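PDB 3RJ2: putative uncharacterized protein from Singapore grouper iridovirus, which binds histone H3, an activity through which the virus probably acts on host chromatin. Local coordinates for residues Cys9-Ala14 against Trp34-Pro39; Thr19-Asn24 against Tyr115-Gly120; Asn102-Asn107 against Ala129-Thr134. All blocks are in the same frame, centred on the assembly; numbering follows the deposited sequence.

Contact 1 of 3, residues Cys9-Ala14 against Trp34-Pro39; sequences CEFVNA and WTYKFP
Phe11 and Phe38 mark the closest backbone approach, yet their CA atoms stay 9.4 Å apart, and no hydrogen bond joins the segments. Strand 6-12 and strand 31-37 belong to different sheets, and at this spacing large side chains must bridge the gap. Phe11 does most of the bridging. Tyr36 CD2 lies over one face of its ring, 3.6 Å from Phe11 CE1, and the two side chains run antiparallel alongside one another with their planes inclined by 53°. Trp34 comes from the opposite direction and meets Phe11 edge on: Trp34 CH2 is 3.6 Å from Phe11 CE1, near the planes of both rings. Phe38 arrives at about a right angle, its CE1 4.0 Å from Phe11 CE2. With CG anti to the backbone N (chi1 177°), the Tyr36 ring leans along its strand in the direction of Phe38, which brings its CD2-CE2 side over the face of Phe11. Cys9 adds an oblique sulfur-aromatic contact, SG 5.1 Å from the centroid of the six-membered Trp34 ring and 26° off its normal. The indole N-H of Trp34 is bonded to Glu117 OE1, and the Tyr36 hydroxyl is hydrogen-bonded to that of Tyr42. Phe11, Tyr36 and Phe38 thus form an aromatic cluster packed between two beta sheets, an arrangement characteristic of a beta-sandwich-like core.

Contact 2 of 3, residues Thr19-Asn24 against Tyr115-Gly120; sequences TTILVN and YDETEG
Tyr115 meets both Val23 and Asn24, while Glu117 folds over Ile21; these two pairings make up the contact. The Tyr115 ring takes Val23 CG1 at 3.9 Å from its CD2, and Val23 O sits above the centre of one ring face, 4.2 Å from the plane. At the far end of the ring, Tyr115 OH comes within 2.9 Å of Asn24 OD1, with amide and ring planes only 28° apart. A long, flat residue with a polar tip suits this place, since it can pack against valine and still present oxygen to the amide. Glu117 and Ile21 run past each other in opposite senses. Ile21 CG2 approaches Glu117 OE1 to 3.4 Å, and Ile21 CD1 reaches the methylene Glu117 CG. The glutamate is bent at its second torsion (chi2 39°), which turns the carboxylate back over the isoleucine methyl.

Second-shell residues fix these groups. Asn24 ND2 donates to the carbonyl oxygens of Ile5 and Trp27, so the amide is oriented with OD1 facing Tyr115. Trp32 meets the Tyr115 ring edge-to-face. Behind the side chains, the Asp116 N to Gly120 O bond, 3.1 Å long, closes the tight turn that carries Glu117. Strand 18-22 is paired with strand 6-12, and Tyr115 with strand 31-37, so the contact spans the two sheets.

Chemically, the carboxylate lies against a hydrocarbon surface but is not left without a polar partner, which for OE1 is Trp34. The Ile21 methyl, lying over the carboxylate, probably excludes water on that side and may make the bond from the indole N-H count for more.

Contact 3 of 3, residues Asn102-Asn107 against Ala129-Thr134; sequences NVSLTN and AEFART
Ring packing comes first: Phe131 of helix 128-136 reaches Ser104 and Leu105 of segment 102-107. Its CG is anti to the backbone N (chi1 -176°), which sends the ring out from the helix toward the other segment. Ser104 O lies over one face, 3.7 Å above the plane and displaced toward the rim. The far end of the ring meets the serine side chain, Phe131 CZ being 3.3 Å from Ser104 OG, and a small residue here lets the ring come close to the backbone. Leu105 touches with backbone and side chain alike: its CA lies 3.9 Å from Phe131 CE2, and its side chain crosses the phenylalanine at about a right angle, CD1 reaching the same CE2 at 4.0 Å. His98 meets the same ring edge-to-face, and Val111 and Pro108 also touch it.

No hydrogen bond crosses the contact; the polar interactions serve each segment separately. Val103 O accepts the N-H of Asn107 at 3.0 Å, holding this part of the chain in a turn. On the other side Thr134 OG1 donates to Phe131 O at 2.7 Å, in the carbonyl plane and on a lone pair, a bond by which a helical threonine binds back to its own backbone. His98 NE2 is a further hydrogen-bond partner of that hydroxyl.

A single phenylalanine of the C-terminal helix thus packs against residues 104-105, beside strands 94-98 and 111-116 of the mixed sheet.

How the contacts relate
Contacts 1 and 2 are adjoining parts of one interior, their centres about 9 Å apart, and both connect the four-stranded sheet with the six-stranded one. Strands 6-12 and 18-22 are neighbours in the first, strands 31-37 and 111-116 in the second, so the two contacts span the same interface. Contact 1 is almost wholly aromatic; contact 2 admits polar groups where the strands give way to turns. Contact 3 lies on the opposite side of the chain's centre from contact 1, about 23 Å away between centres. It joins the C-terminal helix to segment 102-107, with Leu105 exposed although Phe131 and Ser104 are buried, buries the smallest area of the three and relies on a single ring.

Contact 1 of 3, residues Cys9-Ala14 against Trp34-Pro39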
ATOM      1  N   CYS A   9       3.447   5.596  -6.739  1.00 22.76           N
ATOM      2  CA  CYS A   9       2.456   6.405  -6.032  1.00 22.60           C
ATOM      3  C   CYS A   9       2.800   7.887  -6.066  1.00 21.85           C
ATOM      4  O   CYS A   9       3.867   8.292  -5.580  1.00 20.74           O
ATOM      5  CB  CYS A   9       2.331   5.976  -4.569  1.00 22.98           C
ATOM      6  SG  CYS A   9       2.090   4.211  -4.302  1.00 27.11           S
ATOM      7  N   GLU A  10       1.890   8.674  -6.650  1.00 20.89           N
ATOM      8  CA  GLU A  10       1.918  10.136  -6.561  1.00 20.68           C
ATOM      9  C   GLU A  10       0.911  10.620  -5.517  1.00 19.03           C
ATOM     10  O   GLU A  10      -0.294  10.565  -5.732  1.00 18.45           O
ATOM     11  CB  GLU A  10       1.606  10.802  -7.906  1.00 21.00           C
ATOM     12  CG  GLU A  10       2.665  10.624  -8.969  1.00 25.43           C
ATOM     13  CD  GLU A  10       2.367  11.399 -10.272  1.00 30.71           C
ATOM     14  OE1 GLU A  10       1.188  11.741 -10.533  1.00 32.46           O
ATOM     15  OE2 GLU A  10       3.330  11.659 -11.037  1.00 32.24           O
ATOM     16  N   PHE A  11       1.433  11.078  -4.388  1.00 17.76           N
ATOM     17  CA  PHE A  11       0.648  11.707  -3.345  1.00 16.88           C
ATOM     18  C   PHE A  11       0.604  13.185  -3.634  1.00 16.14           C
ATOM     19  O   PHE A  11       1.640  13.803  -3.843  1.00 16.73           O
ATOM     20  CB  PHE A  11       1.256  11.440  -1.976  1.00 16.22           C
ATOM     21  CG  PHE A  11       1.021  10.047  -1.487  1.00 15.95           C
ATOM     22  CD1 PHE A  11       1.984   9.067  -1.656  1.00 15.37           C
ATOM     23  CD2 PHE A  11      -0.180   9.709  -0.878  1.00 15.42           C
ATOM     24  CE1 PHE A  11       1.767   7.778  -1.218  1.00 15.75           C
ATOM     25  CE2 PHE A  11      -0.405   8.416  -0.428  1.00 15.24           C
ATOM     26  CZ  PHE A  11       0.567   7.448  -0.603  1.00 14.07           C
ATOM     27  N   VAL A  12      -0.607  13.731  -3.686  1.00 15.63           N
ATOM     28  CA  VAL A  12      -0.838  15.130  -4.066  1.00 15.12           C
ATOM     29  C   VAL A  12      -1.360  15.879  -2.852  1.00 15.01           C
ATOM     30  O   VAL A  12      -2.291  15.410  -2.212  1.00 14.69           O
ATOM     31  CB  VAL A  12      -1.872  15.232  -5.231  1.00 15.02           C
ATOM     32  CG1 VAL A  12      -1.921  16.642  -5.811  1.00 15.26           C
ATOM     33  CG2 VAL A  12      -1.554  14.229  -6.323  1.00 14.85           C
ATOM     34  N   ASN A  13      -0.753  17.021  -2.514  1.00 15.73           N
ATOM     35  CA  ASN A  13      -1.269  17.842  -1.414  1.00 16.48           C
ATOM     36  C   ASN A  13      -2.410  18.763  -1.866  1.00 17.67           C
ATOM     37  O   ASN A  13      -2.852  18.662  -3.007  1.00 17.77           O
ATOM     38  CB  ASN A  13      -0.141  18.580  -0.665  1.00 16.44           C
ATOM     39  CG  ASN A  13       0.479  19.731  -1.473  1.00 16.93           C
ATOM     40  OD1 ASN A  13       0.007  20.093  -2.553  1.00 17.29           O
ATOM     41  ND2 ASN A  13       1.547  20.313  -0.931  1.00 15.04           N
ATOM     42  N   ALA A  14      -2.873  19.662  -0.986  1.00 18.74           N
ATOM     43  CA  ALA A  14      -4.036  20.509  -1.270  1.00 19.90           C
ATOM     44  C   ALA A  14      -3.834  21.486  -2.434  1.00 20.92           C
ATOM     45  O   ALA A  14      -4.789  21.889  -3.092  1.00 21.53           O
ATOM     46  CB  ALA A  14      -4.463  21.264  -0.012  1.00 19.79           C
ATOM     47  N   TRP A  34       3.614  -2.198   2.521  1.00 12.94           N
ATOM     48  CA  TRP A  34       4.274  -0.914   2.529  1.00 12.56           C
ATOM     49  C   TRP A  34       3.511   0.048   3.432  1.00 12.29           C
ATOM     50  O   TRP A  34       2.289   0.159   3.338  1.00 11.19           O
ATOM     51  CB  TRP A  34       4.350  -0.394   1.100  1.00 12.62           C
ATOM     52  CG  TRP A  34       4.902   0.973   0.916  1.00 11.58           C
ATOM     53  CD1 TRP A  34       6.222   1.330   0.875  1.00 12.08           C
ATOM     54  CD2 TRP A  34       4.150   2.175   0.699  1.00 12.13           C
ATOM     55  NE1 TRP A  34       6.336   2.693   0.665  1.00 12.17           N
ATOM     56  CE2 TRP A  34       5.078   3.231   0.546  1.00 12.57           C
ATOM     57  CE3 TRP A  34       2.773   2.469   0.643  1.00 13.11           C
ATOM     58  CZ2 TRP A  34       4.673   4.566   0.311  1.00 12.72           C
ATOM     59  CZ3 TRP A  34       2.372   3.807   0.410  1.00 12.01           C
ATOM     60  CH2 TRP A  34       3.323   4.826   0.242  1.00 11.68           C
ATOM     61  N   THR A  35       4.251   0.715   4.312  1.00 12.12           N
ATOM     62  CA  THR A  35       3.716   1.724   5.228  1.00 13.03           C
ATOM     63  C   THR A  35       4.384   3.090   5.024  1.00 12.55           C
ATOM     64  O   THR A  35       5.603   3.187   4.945  1.00 12.65           O
ATOM     65  CB  THR A  35       3.915   1.297   6.703  1.00 13.17           C
ATOM     66  OG1 THR A  35       3.327   0.008   6.896  1.00 14.43           O
ATOM     67  CG2 THR A  35       3.240   2.292   7.654  1.00 13.32           C
ATOM     68  N   TYR A  36       3.578   4.142   4.955  1.00 12.40           N
ATOM     69  CA  TYR A  36       4.093   5.488   4.726  1.00 12.82           C
ATOM     70  C   TYR A  36       3.449   6.456   5.695  1.00 13.13           C
ATOM     71  O   TYR A  36       2.231   6.635   5.679  1.00 13.28           O
ATOM     72  CB  TYR A  36       3.808   5.912   3.281  1.00 12.42           C
ATOM     73  CG  TYR A  36       4.202   7.317   2.870  1.00 13.36           C
ATOM     74  CD1 TYR A  36       5.394   7.909   3.305  1.00 15.48           C
ATOM     75  CD2 TYR A  36       3.407   8.036   1.989  1.00 14.03           C
ATOM     76  CE1 TYR A  36       5.765   9.197   2.882  1.00 16.04           C
ATOM     77  CE2 TYR A  36       3.757   9.320   1.573  1.00 15.34           C
ATOM     78  CZ  TYR A  36       4.935   9.888   2.012  1.00 16.32           C
ATOM     79  OH  TYR A  36       5.264  11.151   1.584  1.00 17.21           O
ATOM     80  N   LYS A  37       4.271   7.066   6.539  1.00 13.56           N
ATOM     81  CA  LYS A  37       3.830   8.136   7.425  1.00 14.67           C
ATOM     82  C   LYS A  37       3.893   9.435   6.638  1.00 14.51           C
ATOM     83  O   LYS A  37       4.939   9.772   6.104  1.00 14.52           O
ATOM     84  CB  LYS A  37       4.745   8.233   8.651  1.00 15.27           C
ATOM     85  CG  LYS A  37       4.217   9.173   9.725  1.00 16.98           C
ATOM     86  CD  LYS A  37       5.209   9.343  10.863  1.00 20.06           C
ATOM     87  CE  LYS A  37       4.785  10.498  11.761  1.00 22.95           C
ATOM     88  NZ  LYS A  37       5.493  10.446  13.088  1.00 27.56           N
ATOM     89  N   PHE A  38       2.774  10.143   6.548  1.00 14.75           N
ATOM     90  CA  PHE A  38       2.713  11.407   5.802  1.00 15.07           C
ATOM     91  C   PHE A  38       3.558  12.494   6.470  1.00 15.91           C
ATOM     92  O   PHE A  38       3.437  12.710   7.680  1.00 15.82           O
ATOM     93  CB  PHE A  38       1.272  11.909   5.675  1.00 14.29           C
ATOM     94  CG  PHE A  38       0.341  10.978   4.902  1.00 13.83           C
ATOM     95  CD1 PHE A  38       0.828   9.872   4.205  1.00 12.93           C
ATOM     96  CD2 PHE A  38      -1.026  11.238   4.861  1.00 11.57           C
ATOM     97  CE1 PHE A  38      -0.038   9.043   3.488  1.00 13.53           C
ATOM     98  CE2 PHE A  38      -1.893  10.414   4.146  1.00 11.75           C
ATOM     99  CZ  PHE A  38      -1.401   9.320   3.465  1.00 11.15           C
ATOM    100  N   PRO A  39       4.430  13.164   5.692  1.00 16.81           N
ATOM    101  CA  PRO A  39       5.135  14.336   6.221  1.00 17.32           C
ATOM    102  C   PRO A  39       4.257  15.598   6.136  1.00 18.01           C
ATOM    103  O   PRO A  39       4.595  16.621   6.732  1.00 17.91           O
ATOM    104  CB  PRO A  39       6.356  14.446   5.308  1.00 17.27           C
ATOM    105  CG  PRO A  39       5.882  13.910   3.983  1.00 17.04           C
ATOM    106  CD  PRO A  39       4.907  12.800   4.342  1.00 16.63           C
TER

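Contact 2 of 3, residues Thr19-Asn24 against Tyr115-Gly120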
ATOM      1  N   THR A  19       4.173  14.339  -4.625  1.00 24.07           N
ATOM      2  CA  THR A  19       5.299  13.619  -4.053  1.00 23.72           C
ATOM      3  C   THR A  19       5.227  12.204  -4.620  1.00 23.44           C
ATOM      4  O   THR A  19       4.255  11.475  -4.414  1.00 22.06           O
ATOM      5  CB  THR A  19       5.232  13.620  -2.506  1.00 24.20           C
ATOM      6  OG1 THR A  19       5.310  14.971  -2.022  1.00 25.00           O
ATOM      7  CG2 THR A  19       6.358  12.782  -1.872  1.00 24.55           C
ATOM      8  N   THR A  20       6.247  11.840  -5.382  1.00 23.74           N
ATOM      9  CA  THR A  20       6.283  10.533  -6.001  1.00 24.46           C
ATOM     10  C   THR A  20       7.073   9.562  -5.137  1.00 24.38           C
ATOM     11  O   THR A  20       8.153   9.891  -4.639  1.00 24.44           O
ATOM     12  CB  THR A  20       6.854  10.600  -7.425  1.00 24.79           C
ATOM     13  OG1 THR A  20       6.112  11.571  -8.176  1.00 25.28           O
ATOM     14  CG2 THR A  20       6.743   9.235  -8.118  1.00 24.93           C
ATOM     15  N   ILE A  21       6.503   8.380  -4.939  1.00 24.39           N
ATOM     16  CA  ILE A  21       7.182   7.310  -4.242  1.00 24.72           C
ATOM     17  C   ILE A  21       7.101   6.062  -5.099  1.00 25.33           C
ATOM     18  O   ILE A  21       6.034   5.713  -5.594  1.00 25.14           O
ATOM     19  CB  ILE A  21       6.566   7.077  -2.854  1.00 24.92           C
ATOM     20  CG1 ILE A  21       6.782   8.324  -1.984  1.00 25.08           C
ATOM     21  CG2 ILE A  21       7.165   5.831  -2.194  1.00 24.89           C
ATOM     22  CD1 ILE A  21       6.036   8.326  -0.724  1.00 25.81           C
ATOM     23  N   LEU A  22       8.239   5.406  -5.298  1.00 26.20           N
ATOM     24  CA  LEU A  22       8.272   4.176  -6.069  1.00 27.70           C
ATOM     25  C   LEU A  22       8.470   3.035  -5.084  1.00 28.48           C
ATOM     26  O   LEU A  22       9.540   2.897  -4.505  1.00 28.47           O
ATOM     27  CB  LEU A  22       9.417   4.215  -7.091  1.00 27.73           C
ATOM     28  CG  LEU A  22       9.236   3.604  -8.484  1.00 29.03           C
ATOM     29  CD1 LEU A  22      10.598   3.439  -9.170  1.00 30.53           C
ATOM     30  CD2 LEU A  22       8.508   2.287  -8.459  1.00 28.57           C
ATOM     31  N   VAL A  23       7.449   2.211  -4.889  1.00 29.65           N
ATOM     32  CA  VAL A  23       7.536   1.176  -3.853  1.00 31.16           C
ATOM     33  C   VAL A  23       8.612   0.080  -4.028  1.00 32.37           C
ATOM     34  O   VAL A  23       9.555   0.024  -3.232  1.00 33.59           O
ATOM     35  CB  VAL A  23       6.163   0.618  -3.451  1.00 30.90           C
ATOM     36  CG1 VAL A  23       6.339  -0.463  -2.424  1.00 30.68           C
ATOM     37  CG2 VAL A  23       5.314   1.751  -2.868  1.00 30.94           C
ATOM     38  N   ASN A  24       8.522  -0.773  -5.036  1.00 33.34           N
ATOM     39  CA  ASN A  24       9.481  -1.887  -5.104  1.00 34.25           C
ATOM     40  C   ASN A  24      10.425  -1.908  -6.330  1.00 35.36           C
ATOM     41  O   ASN A  24       9.968  -1.963  -7.449  1.00 35.74           O
ATOM     42  CB  ASN A  24       8.688  -3.196  -4.992  1.00 33.69           C
ATOM     43  CG  ASN A  24       9.511  -4.420  -5.303  1.00 33.01           C
ATOM     44  OD1 ASN A  24      10.669  -4.525  -4.906  1.00 33.59           O
ATOM     45  ND2 ASN A  24       8.909  -5.369  -6.006  1.00 30.46           N
ATOM     46  N   TYR A 115       8.045  -2.776   3.595  1.00 22.70           N
ATOM     47  CA  TYR A 115       8.740  -1.533   3.294  1.00 23.86           C
ATOM     48  C   TYR A 115       8.240  -0.416   4.195  1.00 24.84           C
ATOM     49  O   TYR A 115       7.070  -0.059   4.157  1.00 24.08           O
ATOM     50  CB  TYR A 115       8.553  -1.134   1.827  1.00 23.18           C
ATOM     51  CG  TYR A 115       9.194  -2.062   0.820  1.00 24.01           C
ATOM     52  CD1 TYR A 115      10.585  -2.166   0.711  1.00 24.68           C
ATOM     53  CD2 TYR A 115       8.412  -2.816  -0.045  1.00 25.30           C
ATOM     54  CE1 TYR A 115      11.177  -3.014  -0.233  1.00 26.20           C
ATOM     55  CE2 TYR A 115       8.991  -3.668  -0.997  1.00 27.07           C
ATOM     56  CZ  TYR A 115      10.375  -3.759  -1.082  1.00 27.85           C
ATOM     57  OH  TYR A 115      10.949  -4.600  -2.015  1.00 29.99           O
ATOM     58  N   ASP A 116       9.118   0.119   5.032  1.00 27.05           N
ATOM     59  CA  ASP A 116       8.749   1.292   5.806  1.00 29.40           C
ATOM     60  C   ASP A 116       9.402   2.460   5.132  1.00 30.69           C
ATOM     61  O   ASP A 116      10.621   2.511   5.026  1.00 31.22           O
ATOM     62  CB  ASP A 116       9.174   1.212   7.267  1.00 29.52           C
ATOM     63  CG  ASP A 116       8.535   2.313   8.113  1.00 30.93           C
ATOM     64  OD1 ASP A 116       8.920   3.499   7.951  1.00 32.02           O
ATOM     65  OD2 ASP A 116       7.627   1.995   8.924  1.00 31.99           O
ATOM     66  N   GLU A 117       8.577   3.401   4.698  1.00 32.52           N
ATOM     67  CA  GLU A 117       8.991   4.427   3.747  1.00 34.51           C
ATOM     68  C   GLU A 117      10.218   5.261   4.122  1.00 35.83           C
ATOM     69  O   GLU A 117      11.016   5.614   3.245  1.00 36.45           O
ATOM     70  CB  GLU A 117       7.813   5.315   3.362  1.00 34.10           C
ATOM     71  CG  GLU A 117       8.069   6.165   2.142  1.00 35.89           C
ATOM     72  CD  GLU A 117       8.845   5.440   1.051  1.00 36.77           C
ATOM     73  OE1 GLU A 117       8.418   4.343   0.622  1.00 36.27           O
ATOM     74  OE2 GLU A 117       9.884   5.987   0.621  1.00 37.73           O
ATOM     75  N   THR A 118      10.382   5.581   5.400  1.00 37.13           N
ATOM     76  CA  THR A 118      11.554   6.377   5.793  1.00 38.86           C
ATOM     77  C   THR A 118      12.485   5.692   6.822  1.00 39.07           C
ATOM     78  O   THR A 118      13.583   6.187   7.112  1.00 39.36           O
ATOM     79  CB  THR A 118      11.172   7.842   6.164  1.00 39.28           C
ATOM     80  OG1 THR A 118       9.985   7.851   6.975  1.00 40.11           O
ATOM     81  CG2 THR A 118      10.912   8.665   4.885  1.00 40.38           C
ATOM     82  N   GLU A 119      12.043   4.542   7.335  1.00 39.27           N
ATOM     83  CA  GLU A 119      12.834   3.716   8.250  1.00 39.13           C
ATOM     84  C   GLU A 119      13.286   2.363   7.664  1.00 38.17           C
ATOM     85  O   GLU A 119      13.677   1.462   8.407  1.00 38.12           O
ATOM     86  CB  GLU A 119      12.078   3.513   9.566  1.00 39.74           C
ATOM     87  CG  GLU A 119      12.044   4.761  10.443  1.00 42.59           C
ATOM     88  CD  GLU A 119      10.875   4.757  11.413  1.00 45.78           C
ATOM     89  OE1 GLU A 119      10.812   3.847  12.272  1.00 46.62           O
ATOM     90  OE2 GLU A 119      10.017   5.666  11.312  1.00 47.42           O
ATOM     91  N   GLY A 120      13.230   2.233   6.339  1.00 37.21           N
ATOM     92  CA  GLY A 120      13.833   1.106   5.622  1.00 35.88           C
ATOM     93  C   GLY A 120      13.025  -0.179   5.483  1.00 35.03           C
ATOM     94  O   GLY A 120      11.974  -0.359   6.105  1.00 35.12           O
TER

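Contact 3 of 3, residues Asn102-Asn107 against Ala129-Thr134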
ATOM      1  N   ASN A 102      -4.670 -10.818  -2.647  1.00 16.85           N
ATOM      2  CA  ASN A 102      -5.362 -12.013  -3.159  1.00 17.95           C
ATOM      3  C   ASN A 102      -4.623 -13.288  -2.787  1.00 18.57           C
ATOM      4  O   ASN A 102      -5.232 -14.353  -2.728  1.00 19.54           O
ATOM      5  CB  ASN A 102      -5.647 -11.952  -4.671  1.00 17.41           C
ATOM      6  CG  ASN A 102      -4.408 -11.782  -5.503  1.00 18.20           C
ATOM      7  OD1 ASN A 102      -4.032 -12.680  -6.276  1.00 21.83           O
ATOM      8  ND2 ASN A 102      -3.760 -10.635  -5.374  1.00 16.09           N
ATOM      9  N   VAL A 103      -3.317 -13.155  -2.539  1.00 18.90           N
ATOM     10  CA  VAL A 103      -2.462 -14.242  -2.077  1.00 19.04           C
ATOM     11  C   VAL A 103      -2.259 -14.200  -0.543  1.00 18.91           C
ATOM     12  O   VAL A 103      -2.604 -15.150   0.148  1.00 18.79           O
ATOM     13  CB  VAL A 103      -1.101 -14.213  -2.810  1.00 19.45           C
ATOM     14  CG1 VAL A 103      -0.098 -15.184  -2.178  1.00 20.44           C
ATOM     15  CG2 VAL A 103      -1.288 -14.536  -4.306  1.00 20.38           C
ATOM     16  N   SER A 104      -1.741 -13.083  -0.025  1.00 18.23           N
ATOM     17  CA  SER A 104      -1.337 -12.982   1.378  1.00 17.69           C
ATOM     18  C   SER A 104      -2.473 -13.072   2.400  1.00 17.60           C
ATOM     19  O   SER A 104      -2.238 -13.449   3.549  1.00 17.73           O
ATOM     20  CB  SER A 104      -0.520 -11.703   1.619  1.00 17.65           C
ATOM     21  OG  SER A 104      -1.303 -10.535   1.496  1.00 15.91           O
ATOM     22  N   LEU A 105      -3.696 -12.744   2.003  1.00 17.41           N
ATOM     23  CA  LEU A 105      -4.806 -12.761   2.968  1.00 17.59           C
ATOM     24  C   LEU A 105      -5.108 -14.172   3.445  1.00 17.67           C
ATOM     25  O   LEU A 105      -5.402 -14.383   4.619  1.00 17.29           O
ATOM     26  CB  LEU A 105      -6.076 -12.110   2.413  1.00 17.23           C
ATOM     27  CG  LEU A 105      -7.315 -12.084   3.310  1.00 17.21           C
ATOM     28  CD1 LEU A 105      -7.061 -11.339   4.631  1.00 16.75           C
ATOM     29  CD2 LEU A 105      -8.513 -11.499   2.571  1.00 16.94           C
ATOM     30  N   THR A 106      -5.015 -15.130   2.528  1.00 18.30           N
ATOM     31  CA  THR A 106      -5.244 -16.533   2.854  1.00 18.59           C
ATOM     32  C   THR A 106      -3.935 -17.248   3.192  1.00 18.93           C
ATOM     33  O   THR A 106      -3.946 -18.250   3.906  1.00 18.45           O
ATOM     34  CB  THR A 106      -5.986 -17.244   1.721  1.00 18.40           C
ATOM     35  OG1 THR A 106      -5.533 -16.716   0.477  1.00 20.10           O
ATOM     36  CG2 THR A 106      -7.481 -16.975   1.827  1.00 19.20           C
ATOM     37  N   ASN A 107      -2.812 -16.718   2.695  1.00 19.77           N
ATOM     38  CA  ASN A 107      -1.468 -17.259   2.980  1.00 20.41           C
ATOM     39  C   ASN A 107      -0.551 -16.195   3.557  1.00 20.12           C
ATOM     40  O   ASN A 107       0.391 -15.772   2.882  1.00 20.11           O
ATOM     41  CB  ASN A 107      -0.788 -17.773   1.706  1.00 21.16           C
ATOM     42  CG  ASN A 107      -1.645 -18.721   0.926  1.00 23.70           C
ATOM     43  OD1 ASN A 107      -2.011 -19.784   1.414  1.00 25.42           O
ATOM     44  ND2 ASN A 107      -1.962 -18.348  -0.313  1.00 29.12           N
ATOM     45  N   ALA A 129      -2.325 -13.739  12.930  1.00 15.53           N
ATOM     46  CA  ALA A 129      -2.594 -12.662  13.900  1.00 15.14           C
ATOM     47  C   ALA A 129      -1.800 -11.384  13.627  1.00 14.61           C
ATOM     48  O   ALA A 129      -2.348 -10.288  13.691  1.00 14.18           O
ATOM     49  CB  ALA A 129      -2.339 -13.140  15.332  1.00 15.35           C
ATOM     50  N   GLU A 130      -0.518 -11.533  13.331  1.00 14.24           N
ATOM     51  CA  GLU A 130       0.338 -10.391  12.984  1.00 14.25           C
ATOM     52  C   GLU A 130      -0.120  -9.758  11.664  1.00 13.96           C
ATOM     53  O   GLU A 130      -0.069  -8.543  11.494  1.00 13.56           O
ATOM     54  CB  GLU A 130       1.796 -10.837  12.874  1.00 14.50           C
ATOM     55  CG  GLU A 130       2.397 -11.354  14.192  1.00 16.15           C
ATOM     56  CD  GLU A 130       3.769 -12.013  14.020  1.00 19.21           C
ATOM     57  OE1 GLU A 130       3.995 -12.708  12.998  1.00 20.58           O
ATOM     58  OE2 GLU A 130       4.624 -11.841  14.919  1.00 20.03           O
ATOM     59  N   PHE A 131      -0.582 -10.591  10.737  1.00 13.50           N
ATOM     60  CA  PHE A 131      -1.056 -10.103   9.457  1.00 13.07           C
ATOM     61  C   PHE A 131      -2.340  -9.328   9.673  1.00 13.36           C
ATOM     62  O   PHE A 131      -2.463  -8.210   9.197  1.00 13.34           O
ATOM     63  CB  PHE A 131      -1.281 -11.245   8.461  1.00 12.67           C
ATOM     64  CG  PHE A 131      -1.671 -10.777   7.092  1.00 12.25           C
ATOM     65  CD1 PHE A 131      -0.698 -10.505   6.134  1.00 12.42           C
ATOM     66  CD2 PHE A 131      -3.002 -10.584   6.765  1.00 11.08           C
ATOM     67  CE1 PHE A 131      -1.051 -10.067   4.865  1.00 12.10           C
ATOM     68  CE2 PHE A 131      -3.370 -10.141   5.504  1.00 11.29           C
ATOM     69  CZ  PHE A 131      -2.392  -9.889   4.544  1.00 11.01           C
ATOM     70  N   ALA A 132      -3.299  -9.927  10.380  1.00 13.66           N
ATOM     71  CA  ALA A 132      -4.577  -9.260  10.660  1.00 13.65           C
ATOM     72  C   ALA A 132      -4.404  -7.887  11.321  1.00 13.83           C
ATOM     73  O   ALA A 132      -5.109  -6.919  10.980  1.00 13.13           O
ATOM     74  CB  ALA A 132      -5.442 -10.129  11.521  1.00 13.97           C
ATOM     75  N   ARG A 133      -3.453  -7.802  12.246  1.00 13.63           N
ATOM     76  CA  ARG A 133      -3.142  -6.544  12.902  1.00 14.31           C
ATOM     77  C   ARG A 133      -2.821  -5.432  11.880  1.00 14.04           C
ATOM     78  O   ARG A 133      -3.274  -4.283  12.033  1.00 13.73           O
ATOM     79  CB  ARG A 133      -1.988  -6.718  13.888  1.00 14.15           C
ATOM     80  CG  ARG A 133      -1.779  -5.492  14.754  1.00 16.21           C
ATOM     81  CD  ARG A 133      -0.304  -5.210  14.976  1.00 19.90           C
ATOM     82  NE  ARG A 133      -0.126  -3.770  15.073  1.00 25.89           N
ATOM     83  CZ  ARG A 133       0.430  -2.990  14.150  1.00 27.87           C
ATOM     84  NH1 ARG A 133       0.925  -3.496  13.023  1.00 25.81           N
ATOM     85  NH2 ARG A 133       0.513  -1.680  14.379  1.00 31.44           N
ATOM     86  N   THR A 134      -2.073  -5.770  10.829  1.00 13.41           N
ATOM     87  CA  THR A 134      -1.663  -4.765   9.838  1.00 12.49           C
ATOM     88  C   THR A 134      -2.831  -4.232   8.996  1.00 12.35           C
ATOM     89  O   THR A 134      -2.685  -3.228   8.332  1.00 12.14           O
ATOM     90  CB  THR A 134      -0.553  -5.272   8.876  1.00 12.90           C
ATOM     91  OG1 THR A 134      -1.098  -6.232   7.962  1.00 10.82           O
ATOM     92  CG2 THR A 134       0.631  -5.863   9.643  1.00 12.24           C
TER